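Local coordinates for protein tartronate semialdehyde reductase (Salmonella typhimurium, PDB 1VPD) that probably reduces tartronate semialdehyde (2-hydroxy-3-oxopropanoate) to D-glycerate with NADH or NADPH, the last step from galactarate to D-glycerate, at residues 73-78 with 99-104; 187-192 with 222-227; 247-252 with 260-265; 269-274 with 286-291. All coordinates share one frame; numbering follows the deposited sequence.

Contact 1 of 4, residues 73-78 with 99-104; sequences PHVKEV and SSIAPL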
loop_
_atom_site.group_PDB
_atom_site.type_symbol
_atom_site.label_atom_id
_atom_site.label_comp_id
_atom_site.label_asym_id
_atom_site.label_seq_id
_atom_site.Cartn_x
_atom_site.Cartn_y
_atom_site.Cartn_z
ATOM N N PRO A 73 -9.437 10.700 -0.895
ATOM C CA PRO A 73 -10.087 11.650 0.022
ATOM C C PRO A 73 -9.262 11.938 1.270
ATOM O O PRO A 73 -9.203 13.097 1.718
ATOM C CB PRO A 73 -11.397 10.948 0.410
ATOM C CG PRO A 73 -11.704 10.080 -0.763
ATOM C CD PRO A 73 -10.366 9.626 -1.312
ATOM N N HIS A 74 -8.622 10.917 1.829
ATOM C CA HIS A 74 -7.801 11.120 3.022
ATOM C C HIS A 74 -6.566 11.968 2.692
ATOM O O HIS A 74 -6.227 12.879 3.450
ATOM C CB HIS A 74 -7.323 9.804 3.626
ATOM C CG HIS A 74 -8.337 9.100 4.471
ATOM N ND1 HIS A 74 -9.347 8.327 3.936
ATOM C CD2 HIS A 74 -8.471 9.014 5.817
ATOM C CE1 HIS A 74 -10.067 7.803 4.917
ATOM N NE2 HIS A 74 -9.560 8.203 6.066
ATOM N N VAL A 75 -5.884 11.672 1.585
ATOM C CA VAL A 75 -4.700 12.446 1.211
ATOM C C VAL A 75 -5.094 13.899 0.921
ATOM O O VAL A 75 -4.404 14.826 1.326
ATOM C CB VAL A 75 -3.956 11.848 -0.017
ATOM C CG1 VAL A 75 -2.727 12.701 -0.409
ATOM C CG2 VAL A 75 -3.510 10.442 0.283
ATOM N N LYS A 76 -6.189 14.094 0.206
ATOM C CA LYS A 76 -6.662 15.446 -0.110
ATOM C C LYS A 76 -6.955 16.244 1.155
ATOM O O LYS A 76 -6.600 17.430 1.245
ATOM C CB LYS A 76 -7.891 15.393 -1.009
ATOM C CG LYS A 76 -7.580 15.051 -2.449
ATOM C CD LYS A 76 -8.805 15.148 -3.339
ATOM C CE LYS A 76 -8.432 14.810 -4.791
ATOM N NZ LYS A 76 -9.651 14.711 -5.645
ATOM N N GLU A 77 -7.580 15.618 2.143
ATOM C CA GLU A 77 -7.875 16.312 3.412
ATOM C C GLU A 77 -6.576 16.701 4.147
ATOM O O GLU A 77 -6.430 17.836 4.601
ATOM C CB GLU A 77 -8.786 15.486 4.324
ATOM C CG GLU A 77 -9.232 16.217 5.595
ATOM C CD GLU A 77 -9.997 17.510 5.332
ATOM O OE1 GLU A 77 -10.609 17.670 4.262
ATOM O OE2 GLU A 77 -9.994 18.387 6.213
ATOM N N VAL A 78 -5.627 15.779 4.238
ATOM C CA VAL A 78 -4.371 16.036 4.921
ATOM C C VAL A 78 -3.500 17.066 4.170
ATOM O O VAL A 78 -2.866 17.937 4.790
ATOM C CB VAL A 78 -3.594 14.718 5.161
ATOM C CG1 VAL A 78 -2.130 14.974 5.488
ATOM C CG2 VAL A 78 -4.255 13.907 6.276
ATOM N N SER A 99 0.894 6.751 -0.294
ATOM C CA SER A 99 -0.433 6.139 -0.363
ATOM C C SER A 99 -0.682 5.557 -1.746
ATOM O O SER A 99 -0.158 6.038 -2.756
ATOM C CB SER A 99 -1.510 7.191 -0.092
ATOM O OG SER A 99 -1.217 7.982 1.057
ATOM N N SER A 100 -1.529 4.542 -1.798
ATOM C CA SER A 100 -2.043 4.040 -3.057
ATOM C C SER A 100 -3.323 4.785 -3.395
ATOM O O SER A 100 -4.355 4.588 -2.724
ATOM C CB SER A 100 -2.336 2.552 -2.937
ATOM O OG SER A 100 -1.175 1.829 -2.608
ATOM N N ILE A 101 -3.270 5.667 -4.391
ATOM C CA ILE A 101 -4.452 6.452 -4.780
ATOM C C ILE A 101 -4.570 6.524 -6.292
ATOM O O ILE A 101 -3.614 6.225 -6.998
ATOM C CB ILE A 101 -4.460 7.890 -4.162
ATOM C CG1 ILE A 101 -3.408 8.820 -4.790
ATOM C CG2 ILE A 101 -4.295 7.822 -2.669
ATOM C CD1 ILE A 101 -3.503 10.273 -4.290
ATOM N N ALA A 102 -5.733 6.939 -6.783
ATOM C CA ALA A 102 -5.960 7.062 -8.228
ATOM C C ALA A 102 -4.909 7.977 -8.844
ATOM O O ALA A 102 -4.687 9.071 -8.315
ATOM C CB ALA A 102 -7.351 7.613 -8.503
ATOM N N PRO A 103 -4.261 7.573 -9.932
ATOM C CA PRO A 103 -3.290 8.472 -10.595
ATOM C C PRO A 103 -3.801 9.888 -10.874
ATOM O O PRO A 103 -3.046 10.857 -10.679
ATOM C CB PRO A 103 -2.951 7.737 -11.887
ATOM C CG PRO A 103 -3.156 6.310 -11.578
ATOM C CD PRO A 103 -4.248 6.224 -10.539
ATOM N N LEU A 104 -5.061 10.017 -11.292
ATOM C CA LEU A 104 -5.668 11.336 -11.513
ATOM C C LEU A 104 -5.652 12.168 -10.235
ATOM O O LEU A 104 -5.430 13.381 -10.276
ATOM C CB LEU A 104 -7.098 11.216 -12.015
ATOM C CG LEU A 104 -7.921 12.528 -12.050
ATOM C CD1 LEU A 104 -7.342 13.466 -13.075
ATOM C CD2 LEU A 104 -9.419 12.295 -12.311
#

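Contact 2 of 4, residues 187-192 with 222-227; sequences AAMSEA and AKAPMV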
loop_
_atom_site.group_PDB
_atom_site.type_symbol
_atom_site.label_atom_id
_atom_site.label_comp_id
_atom_site.label_asym_id
_atom_site.label_seq_id
_atom_site.Cartn_x
_atom_site.Cartn_y
_atom_site.Cartn_z
ATOM N N ALA A 187 -5.749 -14.933 -5.966
ATOM C CA ALA A 187 -6.894 -15.673 -6.503
ATOM C C ALA A 187 -6.449 -16.980 -7.155
ATOM O O ALA A 187 -7.072 -18.021 -6.956
ATOM C CB ALA A 187 -7.683 -14.829 -7.452
ATOM N N ALA A 188 -5.364 -16.926 -7.921
ATOM C CA ALA A 188 -4.854 -18.105 -8.602
ATOM C C ALA A 188 -4.393 -19.178 -7.633
ATOM O O ALA A 188 -4.682 -20.363 -7.821
ATOM C CB ALA A 188 -3.687 -17.702 -9.542
HETATM N N MSE A 189 -3.647 -18.768 -6.611
HETATM C CA MSE A 189 -3.254 -19.668 -5.519
HETATM C C MSE A 189 -4.489 -20.336 -4.914
HETATM O O MSE A 189 -4.501 -21.537 -4.704
HETATM C CB MSE A 189 -2.502 -18.892 -4.427
HETATM C CG MSE A 189 -2.298 -19.685 -3.171
HETATM SE SE MSE A 189 -1.703 -18.574 -1.712
HETATM C CE MSE A 189 -3.415 -17.770 -1.353
ATOM N N SER A 190 -5.527 -19.556 -4.640
ATOM C CA SER A 190 -6.746 -20.035 -3.995
ATOM C C SER A 190 -7.489 -21.044 -4.876
ATOM O O SER A 190 -7.905 -22.116 -4.418
ATOM C CB SER A 190 -7.655 -18.846 -3.674
ATOM O OG SER A 190 -7.024 -17.946 -2.768
ATOM N N GLU A 191 -7.601 -20.712 -6.165
ATOM C CA GLU A 191 -8.252 -21.552 -7.147
ATOM C C GLU A 191 -7.527 -22.900 -7.221
ATOM O O GLU A 191 -8.157 -23.954 -7.189
ATOM C CB GLU A 191 -8.248 -20.830 -8.505
ATOM C CG GLU A 191 -9.030 -21.528 -9.585
ATOM C CD GLU A 191 -9.446 -20.636 -10.749
ATOM O OE1 GLU A 191 -10.049 -19.550 -10.542
ATOM O OE2 GLU A 191 -9.206 -21.065 -11.890
ATOM N N ALA A 192 -6.205 -22.855 -7.313
ATOM C CA ALA A 192 -5.389 -24.050 -7.452
ATOM C C ALA A 192 -5.371 -24.930 -6.190
ATOM O O ALA A 192 -5.493 -26.152 -6.281
ATOM C CB ALA A 192 -3.982 -23.672 -7.843
ATOM N N ALA A 222 3.896 -15.894 1.208
ATOM C CA ALA A 222 3.300 -15.031 2.229
ATOM C C ALA A 222 1.914 -15.495 2.667
ATOM O O ALA A 222 1.597 -15.441 3.858
ATOM C CB ALA A 222 3.202 -13.593 1.736
ATOM N N LYS A 223 1.103 -15.954 1.714
ATOM C CA LYS A 223 -0.327 -16.151 1.932
ATOM C C LYS A 223 -0.771 -17.598 2.085
ATOM O O LYS A 223 -1.753 -17.841 2.790
ATOM C CB LYS A 223 -1.131 -15.447 0.834
ATOM C CG LYS A 223 -0.844 -13.958 0.694
ATOM C CD LYS A 223 -0.949 -13.195 2.016
ATOM C CE LYS A 223 -0.958 -11.697 1.814
ATOM N NZ LYS A 223 -1.154 -10.984 3.122
ATOM N N ALA A 224 -0.072 -18.565 1.494
ATOM C CA ALA A 224 -0.513 -19.961 1.646
ATOM C C ALA A 224 -0.508 -20.390 3.116
ATOM O O ALA A 224 -1.476 -20.998 3.580
ATOM C CB ALA A 224 0.276 -20.949 0.767
ATOM N N PRO A 225 0.556 -20.076 3.853
ATOM C CA PRO A 225 0.570 -20.397 5.290
ATOM C C PRO A 225 -0.578 -19.737 6.054
ATOM O O PRO A 225 -1.182 -20.400 6.917
ATOM C CB PRO A 225 1.949 -19.903 5.740
ATOM C CG PRO A 225 2.775 -20.004 4.493
ATOM C CD PRO A 225 1.836 -19.486 3.425
HETATM N N MSE A 226 -0.900 -18.480 5.737
HETATM C CA MSE A 226 -1.992 -17.774 6.404
HETATM C C MSE A 226 -3.320 -18.471 6.163
HETATM O O MSE A 226 -4.091 -18.702 7.093
HETATM C CB MSE A 226 -2.060 -16.311 5.948
HETATM C CG MSE A 226 -0.849 -15.491 6.350
HETATM SE SE MSE A 226 -0.997 -13.613 5.857
HETATM C CE MSE A 226 -2.555 -13.089 6.927
ATOM N N VAL A 227 -3.610 -18.793 4.902
ATOM C CA VAL A 227 -4.838 -19.505 4.582
ATOM C C VAL A 227 -4.916 -20.824 5.354
ATOM O O VAL A 227 -5.931 -21.120 5.974
ATOM C CB VAL A 227 -4.956 -19.789 3.063
ATOM C CG1 VAL A 227 -6.170 -20.655 2.777
ATOM C CG2 VAL A 227 -5.034 -18.493 2.277
#

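Contact 3 of 4, residues 247-252 with 260-265; sequences NALDTS and PLTAAV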
loop_
_atom_site.group_PDB
_atom_site.type_symbol
_atom_site.label_atom_id
_atom_site.label_comp_id
_atom_site.label_asym_id
_atom_site.label_seq_id
_atom_site.Cartn_x
_atom_site.Cartn_y
_atom_site.Cartn_z
ATOM N N ASN A 247 -9.740 1.547 -8.916
ATOM C CA ASN A 247 -8.854 2.475 -9.600
ATOM C C ASN A 247 -8.229 1.861 -10.859
ATOM O O ASN A 247 -8.146 2.528 -11.899
ATOM C CB ASN A 247 -7.775 2.989 -8.645
ATOM C CG ASN A 247 -8.338 3.925 -7.579
ATOM O OD1 ASN A 247 -9.444 4.504 -7.738
ATOM N ND2 ASN A 247 -7.576 4.119 -6.500
ATOM N N ALA A 248 -7.837 0.586 -10.778
ATOM C CA ALA A 248 -7.246 -0.093 -11.933
ATOM C C ALA A 248 -8.244 -0.194 -13.077
ATOM O O ALA A 248 -7.922 0.079 -14.238
ATOM C CB ALA A 248 -6.717 -1.451 -11.551
ATOM N N LEU A 249 -9.473 -0.563 -12.745
ATOM C CA LEU A 249 -10.528 -0.687 -13.747
ATOM C C LEU A 249 -10.881 0.665 -14.343
ATOM O O LEU A 249 -11.058 0.776 -15.558
ATOM C CB LEU A 249 -11.757 -1.358 -13.127
ATOM C CG LEU A 249 -11.564 -2.861 -12.908
ATOM C CD1 LEU A 249 -12.521 -3.362 -11.839
ATOM C CD2 LEU A 249 -11.759 -3.660 -14.163
ATOM N N ASP A 250 -10.946 1.701 -13.511
ATOM C CA ASP A 250 -11.213 3.055 -13.993
ATOM C C ASP A 250 -10.120 3.490 -14.976
ATOM O O ASP A 250 -10.414 4.028 -16.043
ATOM C CB ASP A 250 -11.260 4.061 -12.852
ATOM C CG ASP A 250 -12.549 4.002 -12.037
ATOM O OD1 ASP A 250 -13.546 3.340 -12.441
ATOM O OD2 ASP A 250 -12.631 4.642 -10.963
ATOM N N THR A 251 -8.866 3.235 -14.617
ATOM C CA THR A 251 -7.763 3.609 -15.508
ATOM C C THR A 251 -7.835 2.832 -16.817
ATOM O O THR A 251 -7.688 3.406 -17.895
ATOM C CB THR A 251 -6.449 3.419 -14.799
ATOM O OG1 THR A 251 -6.348 4.380 -13.743
ATOM C CG2 THR A 251 -5.297 3.726 -15.734
ATOM N N SER A 252 -8.093 1.535 -16.725
ATOM C CA SER A 252 -8.230 0.688 -17.916
ATOM C C SER A 252 -9.345 1.185 -18.834
ATOM O O SER A 252 -9.183 1.245 -20.055
ATOM C CB SER A 252 -8.468 -0.758 -17.507
ATOM O OG SER A 252 -8.415 -1.637 -18.609
ATOM N N PRO A 260 -9.881 -8.263 -18.025
ATOM C CA PRO A 260 -10.884 -9.297 -17.719
ATOM C C PRO A 260 -10.690 -10.013 -16.387
ATOM O O PRO A 260 -11.687 -10.258 -15.662
ATOM C CB PRO A 260 -10.755 -10.280 -18.893
ATOM C CG PRO A 260 -9.324 -10.087 -19.393
ATOM C CD PRO A 260 -9.089 -8.599 -19.229
ATOM N N LEU A 261 -9.457 -10.379 -16.056
ATOM C CA LEU A 261 -9.252 -11.169 -14.830
ATOM C C LEU A 261 -9.457 -10.298 -13.587
ATOM O O LEU A 261 -10.077 -10.728 -12.620
ATOM C CB LEU A 261 -7.906 -11.866 -14.838
ATOM C CG LEU A 261 -7.698 -12.803 -16.033
ATOM C CD1 LEU A 261 -6.298 -13.393 -15.940
ATOM C CD2 LEU A 261 -8.732 -13.930 -16.112
ATOM N N THR A 262 -8.984 -9.060 -13.646
ATOM C CA THR A 262 -9.208 -8.078 -12.593
ATOM C C THR A 262 -10.702 -7.824 -12.418
ATOM O O THR A 262 -11.210 -7.778 -11.290
ATOM C CB THR A 262 -8.466 -6.757 -12.919
ATOM O OG1 THR A 262 -7.047 -6.967 -12.956
ATOM C CG2 THR A 262 -8.700 -5.739 -11.843
ATOM N N ALA A 263 -11.421 -7.672 -13.523
ATOM C CA ALA A 263 -12.871 -7.470 -13.449
ATOM C C ALA A 263 -13.542 -8.645 -12.736
ATOM O O ALA A 263 -14.428 -8.445 -11.888
ATOM C CB ALA A 263 -13.460 -7.248 -14.804
ATOM N N ALA A 264 -13.105 -9.865 -13.035
ATOM C CA ALA A 264 -13.644 -11.053 -12.360
ATOM C C ALA A 264 -13.304 -11.075 -10.882
ATOM O O ALA A 264 -14.191 -11.323 -10.045
ATOM C CB ALA A 264 -13.170 -12.333 -13.024
ATOM N N VAL A 265 -12.050 -10.818 -10.535
ATOM C CA VAL A 265 -11.663 -10.861 -9.113
ATOM C C VAL A 265 -12.330 -9.733 -8.312
ATOM O O VAL A 265 -12.696 -9.929 -7.152
ATOM C CB VAL A 265 -10.143 -10.912 -8.955
ATOM C CG1 VAL A 265 -9.740 -10.764 -7.502
ATOM C CG2 VAL A 265 -9.632 -12.215 -9.533
#

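Contact 4 of 4, residues 269-274 with 286-291; sequences MQALRA and ACYYEK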
loop_
_atom_site.group_PDB
_atom_site.type_symbol
_atom_site.label_atom_id
_atom_site.label_comp_id
_atom_site.label_asym_id
_atom_site.label_seq_id
_atom_site.Cartn_x
_atom_site.Cartn_y
_atom_site.Cartn_z
HETATM N N MSE A 269 -14.365 -10.101 -4.825
HETATM C CA MSE A 269 -14.181 -9.243 -3.667
HETATM C C MSE A 269 -15.485 -8.565 -3.237
HETATM O O MSE A 269 -15.724 -8.416 -2.024
HETATM C CB MSE A 269 -13.070 -8.220 -3.919
HETATM C CG MSE A 269 -11.687 -8.832 -4.025
HETATM SE SE MSE A 269 -10.373 -7.423 -3.967
HETATM C CE MSE A 269 -8.795 -8.570 -4.163
ATOM N N GLN A 270 -16.363 -8.220 -4.191
ATOM C CA GLN A 270 -17.701 -7.708 -3.823
ATOM C C GLN A 270 -18.490 -8.758 -3.023
ATOM O O GLN A 270 -19.140 -8.436 -2.014
ATOM C CB GLN A 270 -18.486 -7.223 -5.052
ATOM C CG GLN A 270 -17.859 -6.009 -5.711
ATOM C CD GLN A 270 -18.013 -4.727 -4.894
ATOM O OE1 GLN A 270 -18.975 -4.584 -4.111
ATOM N NE2 GLN A 270 -17.065 -3.799 -5.053
ATOM N N ALA A 271 -18.421 -10.015 -3.455
ATOM C CA ALA A 271 -19.075 -11.089 -2.726
ATOM C C ALA A 271 -18.500 -11.230 -1.310
ATOM O O ALA A 271 -19.268 -11.400 -0.344
ATOM C CB ALA A 271 -18.970 -12.408 -3.498
ATOM N N LEU A 272 -17.172 -11.162 -1.190
ATOM C CA LEU A 272 -16.512 -11.263 0.117
ATOM C C LEU A 272 -16.931 -10.131 1.047
ATOM O O LEU A 272 -17.230 -10.368 2.235
ATOM C CB LEU A 272 -15.002 -11.300 -0.040
ATOM C CG LEU A 272 -14.461 -12.629 -0.566
ATOM C CD1 LEU A 272 -13.044 -12.497 -1.022
ATOM C CD2 LEU A 272 -14.603 -13.738 0.497
ATOM N N ARG A 273 -16.956 -8.909 0.529
ATOM C CA ARG A 273 -17.409 -7.754 1.320
ATOM C C ARG A 273 -18.851 -7.950 1.807
ATOM O O ARG A 273 -19.162 -7.720 2.991
ATOM C CB ARG A 273 -17.326 -6.476 0.481
ATOM C CG ARG A 273 -18.036 -5.256 1.109
ATOM C CD ARG A 273 -17.980 -4.013 0.235
ATOM N NE ARG A 273 -16.670 -3.404 0.310
ATOM C CZ ARG A 273 -16.267 -2.392 -0.447
ATOM N NH1 ARG A 273 -17.075 -1.874 -1.350
ATOM N NH2 ARG A 273 -15.037 -1.903 -0.296
ATOM N N ALA A 274 -19.709 -8.419 0.909
ATOM C CA ALA A 274 -21.116 -8.651 1.240
ATOM C C ALA A 274 -21.279 -9.757 2.291
ATOM O O ALA A 274 -22.274 -9.760 3.015
ATOM C CB ALA A 274 -21.895 -8.966 0.014
ATOM N N ALA A 286 -9.234 -16.676 -0.585
ATOM C CA ALA A 286 -9.355 -18.137 -0.507
ATOM C C ALA A 286 -10.725 -18.586 -0.013
ATOM O O ALA A 286 -11.253 -19.597 -0.494
ATOM C CB ALA A 286 -8.250 -18.739 0.368
ATOM N N CYS A 287 -11.306 -17.825 0.911
ATOM C CA CYS A 287 -12.602 -18.168 1.489
ATOM C C CYS A 287 -13.731 -18.126 0.452
ATOM O O CYS A 287 -14.698 -18.877 0.558
ATOM C CB CYS A 287 -12.916 -17.294 2.703
ATOM S SG CYS A 287 -11.603 -17.249 3.939
ATOM N N TYR A 288 -13.605 -17.257 -0.563
ATOM C CA TYR A 288 -14.555 -17.241 -1.665
ATOM C C TYR A 288 -14.583 -18.599 -2.361
ATOM O O TYR A 288 -15.643 -19.191 -2.581
ATOM C CB TYR A 288 -14.191 -16.117 -2.653
ATOM C CG TYR A 288 -15.045 -16.088 -3.896
ATOM C CD1 TYR A 288 -16.247 -15.395 -3.918
ATOM C CD2 TYR A 288 -14.656 -16.745 -5.057
ATOM C CE1 TYR A 288 -17.052 -15.368 -5.066
ATOM C CE2 TYR A 288 -15.455 -16.736 -6.192
ATOM C CZ TYR A 288 -16.653 -16.046 -6.191
ATOM O OH TYR A 288 -17.433 -16.008 -7.314
ATOM N N TYR A 289 -13.408 -19.083 -2.719
ATOM C CA TYR A 289 -13.290 -20.381 -3.360
ATOM C C TYR A 289 -13.730 -21.524 -2.438
ATOM O O TYR A 289 -14.378 -22.469 -2.888
ATOM C CB TYR A 289 -11.861 -20.609 -3.787
ATOM C CG TYR A 289 -11.478 -19.852 -5.040
ATOM C CD1 TYR A 289 -11.666 -20.416 -6.290
ATOM C CD2 TYR A 289 -10.953 -18.571 -4.971
ATOM C CE1 TYR A 289 -11.334 -19.730 -7.443
ATOM C CE2 TYR A 289 -10.600 -17.871 -6.125
ATOM C CZ TYR A 289 -10.783 -18.466 -7.354
ATOM O OH TYR A 289 -10.417 -17.794 -8.497
ATOM N N GLU A 290 -13.366 -21.449 -1.155
ATOM C CA GLU A 290 -13.768 -22.482 -0.199
ATOM C C GLU A 290 -15.280 -22.608 -0.119
ATOM O O GLU A 290 -15.834 -23.704 -0.034
ATOM C CB GLU A 290 -13.210 -22.156 1.189
ATOM C CG GLU A 290 -11.709 -22.302 1.282
ATOM C CD GLU A 290 -11.139 -21.895 2.630
ATOM O OE1 GLU A 290 -11.734 -21.027 3.326
ATOM O OE2 GLU A 290 -10.069 -22.436 2.964
ATOM N N LYS A 291 -15.961 -21.467 -0.137
ATOM C CA LYS A 291 -17.400 -21.450 0.001
ATOM C C LYS A 291 -18.083 -21.987 -1.250
ATOM O O LYS A 291 -19.069 -22.721 -1.167
ATOM C CB LYS A 291 -17.865 -20.049 0.374
ATOM C CG LYS A 291 -17.543 -19.763 1.851
ATOM C CD LYS A 291 -17.816 -18.318 2.294
ATOM C CE LYS A 291 -17.446 -18.153 3.775
ATOM N NZ LYS A 291 -17.680 -16.779 4.303
#

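Contact 1 of 4, residues 73-78 with 99-104
With Val75 CG1 anti to the backbone N (chi1 179°), its other branch, CG2, points at Ser99 and Ile101. In Ile101 a chi1 of 71° wedges CG1 between backbone N and carbonyl carbon, and CG2 is thereby swung to the side facing the helix. The two methyls, Val75 CG2 and Ile101 CG2, touch at 4.0 Å. Val75 CG2 also lies 3.5 Å from Ser99 OG and 3.8 Å from Ser99 CB, against both side-chain atoms of the serine. The setting is a beta-alpha-beta crossover of the Rossmann fold: helix 72-80 lies in the connection between parallel strands 64-67 and 94-97, and residues 99-102 leave the second of these to enter helix 103-114, with Ala102 at its N-cap. Ser100, predicted to bind NAD(+), sits between the two touching residues of this turn, and its carbonyl O is hydrogen-bonded to NZ of Lys243, likewise a predicted NAD(+) ligand. Ile109, nearly two turns into helix 103-114, packs on both Val75 and Ile101. Ser99 OG is hydrogen-bonded to Asp97 OD1 and Leu69 N; the buried hydroxyl already has partners where the methyl covers it, consistent with a join by van der Waals contact.

Contact 2 of 4, residues 187-192 with 222-227
Met189, present as selenomethionine, reaches from helix 187-192 into a notch formed by Lys223, Ala224 and Val227. From CB the chain runs out nearly straight, CG being anti to the backbone N (chi1 169°), and these two carbons do the spanning rather than the touching. SE comes next and rests on the backbone of the opposite helix, 3.6 Å from Ala224 N and 3.8 Å from Ala224 CA, with Ala224 CB at 4.0 Å. This residue belongs to the helical C-terminal domain of the 3-hydroxyisobutyrate dehydrogenase-related enzymes, in which the long helix 170-198 runs through a bundle of shorter ones. Helix 218-228 passes it with a segment crossing angle of -47° at an axis separation of 10.7 Å, and is kinked at Pro225, just after the residue on which the selenium lies. A bend at chi3 (76°) then turns CE aside, between Lys223 and Val227. CE lies 3.9 Å from Lys223 CB, where the two side chains cross at about a right angle, and 4.0 Å from Val227 CG2, which it meets tip to tip. Lys223 contributes only this aliphatic root; its chain bends at chi2 and carries NZ off to a salt bridge with Asp281 OD2.

Contact 3 of 4, residues 247-252 with 260-265
Leu249 and Thr262 meet between two helices whose short polar bonds are internal: Ser252 N to Ala248 O spans 2.9 Å in one, and Val265 N to Leu261 O the same 2.9 Å in the other. Across the gap the contact is made by carbon. Leu249 has CG anti to its carbonyl carbon (chi1 -74°), which carries the fork across to the second helix. There CG comes within 4.2 Å of Thr262 CG2, the two side chains running antiparallel past one another, while CD2 lies 4.0 Å from both CB and CA of Ala263. Thr262 presents its methyl rather than its hydroxyl at this point, because CG2 stands anti to the backbone N. The contact joins helices 238-255 and 260-274, consecutive in the chain and connected by the short loop 256-259, within the helical C-terminal domain. Helix 170-198 lies along one flank, where Val180 touches Thr262 and Leu176 touches Thr251, and Leu259 of that loop leans on Leu249. One leucine fork, a threonine methyl and an alanine carry the contact, which implies an apolar join with little directional preference.

Contact 4 of 4, residues 269-274 with 286-291
Leu272 and Tyr288 lock together two helices of the helical C-terminal domain that meet almost perpendicularly: the segments 269-274 and 286-291 cross at 85°, with their axes 9.9 Å apart. The leucine fork works against the root of the tyrosine, not its ring. CD2 of Leu272 lies 3.8 Å from Tyr288 N and 4.0 Å from Tyr288 CB, CG and CD1 of the same leucine also close on that CB, and the leucine lies across the tyrosine's first bond, roughly perpendicular to it. Beside them Ala271 takes the ring itself. Its CB approaches at the edge, near the ring plane, 3.9 Å from Tyr288 CE1 and 4.1 Å from Tyr288 CD1. That position follows from the tyrosine torsion: CG is anti to the backbone N (chi1 175°), which sends the ring out alongside helix 260-274, where it also touches Met268. A second shell fixes both helices. His277 packs against Leu272 and Cys287, and its NE2 is hydrogen-bonded to Lys291 NZ, which makes a salt bridge with Asp275 OD2 as well; the loop leaving helix 260-274 is thus tied to helix 285-293 by charge. Further out, Glu290 OE2 pairs with Arg230 NH1, and Arg273 NE with Asp239 OD1. The far edge of the Tyr288 ring has a partner on its own helix: Tyr288 CD2 sits 4.1 Å above one face of the Tyr289 ring, offset toward its rim.

Contact 1 belongs to the Rossmann domain and contacts 2, 3 and 4 to the helical domain, yet all four are held mainly by apolar contact, and salt bridges lie beside 1, 2 and 4. Contacts 1 and 2 are buried, whereas 3 and 4 are only partly so. In contact 1 a helix meets a turn beside the predicted cofactor site; the others pair helix with helix. Contacts 3 and 4 use successive parts of helix 260-274. Contacts 2 and 4 adjoin through Ser190 and Tyr289, making one continuous packed region. Contacts 1 and 3 touch where Asn247 meets Ala102, across the boundary between the domains. Aromatic packing enters only at contact 4, and a selenium atom does the touching only at contact 2.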